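PDB 6PZ2: dihydropteroate synthase from Clostridioides difficile, which catalyses the joining of p-aminobenzoate to a pterin pyrophosphate to give dihydropteroate in folate synthesis. Local coordinates for residues Trp115-Asp120 and Glu162-Cys167; Lys226-Thr231 and Val251-Met256. All coordinates share one frame; numbering follows the deposited sequence. Where two conformers were deposited one is given.

Contact 1: residues Trp115-Asp120 and Glu162-Cys167; sequences WGLRKD and EMAMSC
Met163 and Leu117 meet where the last turn of helix 149-166 faces the loop that leaves strand 110-113. The two residues contribute similar areas to the contact. Met163 directs CB toward the loop, places CG anti to its carbonyl carbon, runs straight through chi2 (165°) and then bends at chi3 (68°). That last bend folds the methyl back so that Met163 CE rests 3.3 Å from the carbonyl oxygen Leu117 O, with Leu117 CB a looser 4.2 Å from the same methyl. Arg118 comes to the thioether from another direction. Its chain kinks at chi2 (-46°) and crosses the methionine at about a right angle, which brings both Arg118 CD and Arg118 NE to 3.8 Å from Met163 SD. The sulfur lies obliquely to the guanidinium, and its distance from NE supports van der Waals contact. The polar end of Arg118 is held earlier on the same helix, NE by Ser160 OG and NH2 by the carbonyl of Phe156, whose ring also forms a cation-pi contact with the arginine. Further into the protein, Leu117 CD1 touches Ala164 CB at 3.9 Å; Leu117 is also packed by Met123 and Ile127 of helix 123-129. The loop presents these side chains from a type I' turn, Trp115 to Arg118, closed by Arg118 N to Trp115 O at 3.0 Å. This packing joins a strand-to-helix connection of the TIM barrel to a neighbouring outer helix. Chemically, the two segments meet mainly through methyl, methylene and sulfur contacts, the tightest of them a methyl on a carbonyl oxygen, burying 170 Å² in all, while the directional bonds that tie Arg118 to the helix come from Ser160 and Phe156 one to two turns before Met163.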
# COMPACT_ATOMS: atom_id res chain seq x y z
N TRP A 115 17.10 2.74 -21.46
CA TRP A 115 18.57 2.89 -21.39
C TRP A 115 18.98 4.34 -21.15
O TRP A 115 20.15 4.67 -21.13
CB TRP A 115 19.21 2.32 -22.65
CG TRP A 115 19.40 0.85 -22.52
CD1 TRP A 115 18.67 -0.16 -23.08
CD2 TRP A 115 20.38 0.22 -21.69
NE1 TRP A 115 19.15 -1.38 -22.67
CE2 TRP A 115 20.19 -1.17 -21.81
CE3 TRP A 115 21.40 0.71 -20.87
CZ2 TRP A 115 20.98 -2.08 -21.12
CZ3 TRP A 115 22.20 -0.19 -20.22
CH2 TRP A 115 21.99 -1.57 -20.35
N GLY A 116 18.02 5.23 -20.92
CA GLY A 116 18.35 6.54 -20.41
C GLY A 116 19.28 7.31 -21.34
O GLY A 116 20.18 8.01 -20.89
N LEU A 117 18.97 7.17 -22.63
CA LEU A 117 19.56 7.85 -23.75
C LEU A 117 20.91 7.21 -24.07
O LEU A 117 21.59 7.77 -24.89
CB LEU A 117 19.75 9.34 -23.50
CG LEU A 117 18.53 10.11 -23.03
CD1 LEU A 117 18.88 11.56 -22.79
CD2 LEU A 117 17.39 10.01 -24.03
N ARG A 118 21.30 6.10 -23.48
CA ARG A 118 22.67 5.59 -23.70
C ARG A 118 22.73 4.54 -24.80
O ARG A 118 23.83 4.13 -25.14
CB ARG A 118 23.22 4.90 -22.45
CG ARG A 118 23.29 5.77 -21.20
CD ARG A 118 23.87 7.16 -21.38
NE ARG A 118 23.94 7.91 -20.14
CZ ARG A 118 24.80 7.65 -19.16
NH1 ARG A 118 25.80 6.80 -19.38
NH2 ARG A 118 24.65 8.20 -17.97
N LYS A 119 21.65 3.96 -25.28
CA LYS A 119 21.80 2.85 -26.19
C LYS A 119 21.79 3.37 -27.62
O LYS A 119 22.33 2.74 -28.47
CB LYS A 119 20.72 1.77 -26.04
CG LYS A 119 21.24 0.34 -26.13
CD LYS A 119 22.63 0.19 -25.53
CE LYS A 119 22.84 -0.99 -24.60
NZ LYS A 119 23.99 -0.75 -23.70
N ASP A 120 21.18 4.51 -27.88
CA ASP A 120 21.14 5.02 -29.21
C ASP A 120 21.63 6.47 -29.17
O ASP A 120 20.94 7.36 -28.62
CB ASP A 120 19.72 4.90 -29.78
CG ASP A 120 19.60 5.18 -31.28
OD1 ASP A 120 20.28 6.11 -31.77
OD2 ASP A 120 18.77 4.51 -31.93
N GLU A 162 22.70 15.87 -19.14
CA GLU A 162 23.58 16.74 -19.92
C GLU A 162 23.52 16.39 -21.41
O GLU A 162 23.46 17.31 -22.24
CB GLU A 162 25.01 16.73 -19.37
CG GLU A 162 25.18 17.79 -18.28
CD GLU A 162 26.43 17.68 -17.41
OE1 GLU A 162 27.39 17.00 -17.83
OE2 GLU A 162 26.42 18.27 -16.30
N MET A 163 23.50 15.09 -21.75
CA MET A 163 23.25 14.66 -23.13
C MET A 163 21.94 15.28 -23.63
O MET A 163 21.89 15.94 -24.67
CB MET A 163 23.15 13.14 -23.24
CG MET A 163 24.47 12.47 -22.96
SD MET A 163 24.28 10.68 -22.66
CE MET A 163 23.78 10.11 -24.28
N ALA A 164 20.88 15.14 -22.85
CA ALA A 164 19.63 15.72 -23.30
C ALA A 164 19.79 17.22 -23.53
O ALA A 164 19.33 17.79 -24.53
CB ALA A 164 18.53 15.42 -22.30
N MET A 165 20.43 17.89 -22.61
CA MET A 165 20.50 19.35 -22.76
C MET A 165 21.38 19.80 -23.94
O MET A 165 21.09 20.80 -24.59
CB MET A 165 21.07 19.98 -21.49
CG MET A 165 20.14 21.06 -21.01
SD MET A 165 19.39 20.43 -19.54
CE MET A 165 20.86 20.42 -18.50
N SER A 166 22.44 19.05 -24.22
CA SER A 166 23.31 19.40 -25.32
C SER A 166 22.53 19.34 -26.64
O SER A 166 22.97 19.94 -27.62
CB SER A 166 24.53 18.51 -25.36
OG SER A 166 24.14 17.16 -25.58
N CYS A 167 21.40 18.62 -26.65
CA CYS A 167 20.59 18.51 -27.85
C CYS A 167 19.35 19.38 -27.72
O CYS A 167 18.41 19.24 -28.53
CB CYS A 167 20.20 17.09 -28.20
SG CYS A 167 21.63 16.02 -28.47

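Contact 2: residues Lys226-Thr231 and Val251-Met256; sequences KRLEGT and VYENLM. With SO4 (sulfate ion), chain G.
Leu228 reaches from the first turn of helix 228-240 to Glu253 and Asn254 on helix 251-265. Its CB points toward the second helix, and a chi1 of 179° sets CG anti to the backbone N, carrying the branch point outward between the two partners. From CG the methyls part company. Leu228 CD2 lies against the aliphatic stem of the glutamate, 3.9 Å from Glu253 CG and 4.1 Å from Glu253 CB, the two side chains crossing at about a right angle. The other methyl, Leu228 CD1, stands 4.0 Å from Asn254 ND2, and here leucine and asparagine slide past each other in opposite directions. Both helices belong to the outer layer of the TIM barrel, where strand 245-248 links them in an alpha-beta-alpha succession. One turn along from Leu228, Thr231 CG2 sits 3.7 Å from Asn254 OD1, a methyl-to-amide approach. The amide's hydrogen bonds are made to other residues: ND2 donates to the carbonyl of Asp250, and OD1 pairs with the hydroxyl of Thr235, an arrangement that fixes the rotation of the group. At the N-cap of the first helix, the extended Arg227 grips a sulfate, probably from the crystallisation liquor, by its guanidinium edge. Arg227 NH1 donates to sulfate O4 at 2.7 Å and Arg227 NH2 to sulfate O3 at 3.0 Å, each bond nearly straight at 167°. Arg227 NE is engaged by the carbonyl of Val222, and Glu253 also packs on Glu229 of the second subunit.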
# COMPACT_ATOMS: atom_id res chain seq x y z
N LYS A 226 -0.52 -12.28 -9.30
CA LYS A 226 -0.92 -12.38 -7.88
C LYS A 226 0.05 -11.58 -6.98
O LYS A 226 -0.05 -11.71 -5.77
CB LYS A 226 -0.95 -13.84 -7.40
CG LYS A 226 -1.93 -14.77 -8.11
CD LYS A 226 -3.38 -14.43 -7.88
CE LYS A 226 -4.19 -15.61 -7.39
NZ LYS A 226 -4.32 -16.67 -8.42
N ARG A 227 0.96 -10.78 -7.54
CA ARG A 227 1.83 -9.93 -6.72
C ARG A 227 1.22 -8.53 -6.52
O ARG A 227 1.90 -7.65 -6.04
CB ARG A 227 3.21 -9.83 -7.37
CG ARG A 227 3.85 -11.21 -7.56
CD ARG A 227 5.09 -11.15 -8.42
NE ARG A 227 5.53 -12.53 -8.56
CZ ARG A 227 6.52 -12.93 -9.35
NH1 ARG A 227 7.26 -12.06 -10.01
NH2 ARG A 227 6.78 -14.22 -9.45
N LEU A 228 -0.05 -8.35 -6.84
CA LEU A 228 -0.63 -6.99 -6.83
C LEU A 228 -0.45 -6.29 -5.46
O LEU A 228 -0.22 -5.06 -5.46
CB LEU A 228 -2.11 -7.10 -7.20
CG LEU A 228 -2.89 -5.79 -7.21
CD1 LEU A 228 -2.15 -4.71 -7.98
CD2 LEU A 228 -4.27 -6.01 -7.79
N GLU A 229 -0.55 -6.98 -4.31
CA GLU A 229 -0.53 -6.19 -3.08
C GLU A 229 0.91 -5.75 -2.80
O GLU A 229 1.09 -4.66 -2.27
CB GLU A 229 -1.23 -6.73 -1.82
CG GLU A 229 -1.68 -8.16 -1.73
CD GLU A 229 -2.71 -8.71 -2.70
OE1 GLU A 229 -3.84 -8.20 -2.73
OE2 GLU A 229 -2.33 -9.67 -3.41
N GLY A 230 1.91 -6.49 -3.26
CA GLY A 230 3.29 -5.99 -3.20
C GLY A 230 3.49 -4.73 -4.03
O GLY A 230 4.18 -3.78 -3.63
N THR A 231 2.90 -4.73 -5.23
CA THR A 231 3.06 -3.61 -6.12
C THR A 231 2.37 -2.39 -5.49
O THR A 231 2.91 -1.26 -5.47
CB THR A 231 2.42 -3.93 -7.47
OG1 THR A 231 3.11 -5.06 -8.03
CG2 THR A 231 2.39 -2.72 -8.38
N VAL A 251 -4.45 -0.82 -13.23
CA VAL A 251 -4.55 0.62 -13.11
C VAL A 251 -5.47 1.02 -11.94
O VAL A 251 -5.12 1.90 -11.14
CB VAL A 251 -4.99 1.20 -14.47
CG1 VAL A 251 -5.48 2.65 -14.34
CG2 VAL A 251 -3.84 1.09 -15.47
N TYR A 252 -6.64 0.40 -11.84
CA TYR A 252 -7.68 0.84 -10.90
C TYR A 252 -7.18 0.73 -9.45
O TYR A 252 -7.22 1.67 -8.64
CB TYR A 252 -8.93 -0.02 -11.06
CG TYR A 252 -10.03 0.32 -10.08
CD1 TYR A 252 -10.74 1.50 -10.24
CD2 TYR A 252 -10.29 -0.47 -8.97
CE1 TYR A 252 -11.73 1.85 -9.33
CE2 TYR A 252 -11.26 -0.12 -8.04
CZ TYR A 252 -12.00 1.03 -8.25
OH TYR A 252 -12.96 1.44 -7.38
N GLU A 253 -6.64 -0.45 -9.15
CA GLU A 253 -6.18 -0.78 -7.81
C GLU A 253 -5.05 0.17 -7.42
O GLU A 253 -5.09 0.79 -6.36
CB GLU A 253 -5.77 -2.24 -7.74
CG GLU A 253 -6.92 -3.20 -7.97
CD GLU A 253 -7.19 -3.55 -9.43
OE1 GLU A 253 -6.54 -2.98 -10.36
OE2 GLU A 253 -8.05 -4.39 -9.66
N ASN A 254 -4.07 0.37 -8.29
CA ASN A 254 -3.00 1.29 -7.93
C ASN A 254 -3.54 2.72 -7.83
O ASN A 254 -3.07 3.47 -6.99
CB ASN A 254 -1.82 1.21 -8.89
CG ASN A 254 -1.02 -0.06 -8.68
OD1 ASN A 254 -0.16 -0.08 -7.80
ND2 ASN A 254 -1.28 -1.07 -9.50
N LEU A 255 -4.44 3.14 -8.71
CA LEU A 255 -4.98 4.52 -8.58
C LEU A 255 -5.68 4.71 -7.22
O LEU A 255 -5.48 5.76 -6.58
CB LEU A 255 -5.97 4.81 -9.72
CG LEU A 255 -6.64 6.18 -9.70
CD1 LEU A 255 -5.66 7.33 -9.71
CD2 LEU A 255 -7.57 6.33 -10.89
N MET A 256 -6.47 3.72 -6.78
CA MET A 256 -7.21 3.85 -5.51
C MET A 256 -6.21 4.01 -4.36
O MET A 256 -6.35 4.93 -3.56
CB MET A 256 -8.13 2.66 -5.24
CG MET A 256 -9.26 2.49 -6.23
SD MET A 256 -10.22 4.01 -6.38
CE MET A 256 -9.69 4.71 -7.94
S SO4 G . 9.69 -14.39 -11.40
O1 SO4 G . 10.58 -14.23 -10.24
O2 SO4 G . 10.55 -14.64 -12.57
O3 SO4 G . 8.80 -15.57 -11.20
O4 SO4 G . 8.97 -13.13 -11.74

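Contact 1 closes along the chain before contact 2 opens, and the two lie on opposite sides of the chain's centre, with centres 32 Å apart and nearest atoms about 20 Å apart. They share no helix. Contact 1 joins the loop between strand 110-113 and helix 123-129 to helix 149-166; contact 2 pairs helices 228-240 and 251-265, around strand 245-248. The common element is the parallel sheet, in which strands 110-113 and 245-248 are separated by three others. Bound pteroic acid lies about 12 Å from the Leu117 side chain and about 10 Å from that of Thr231; neither side chain touches the ligand at these distances, and both contacts are packing around the barrel.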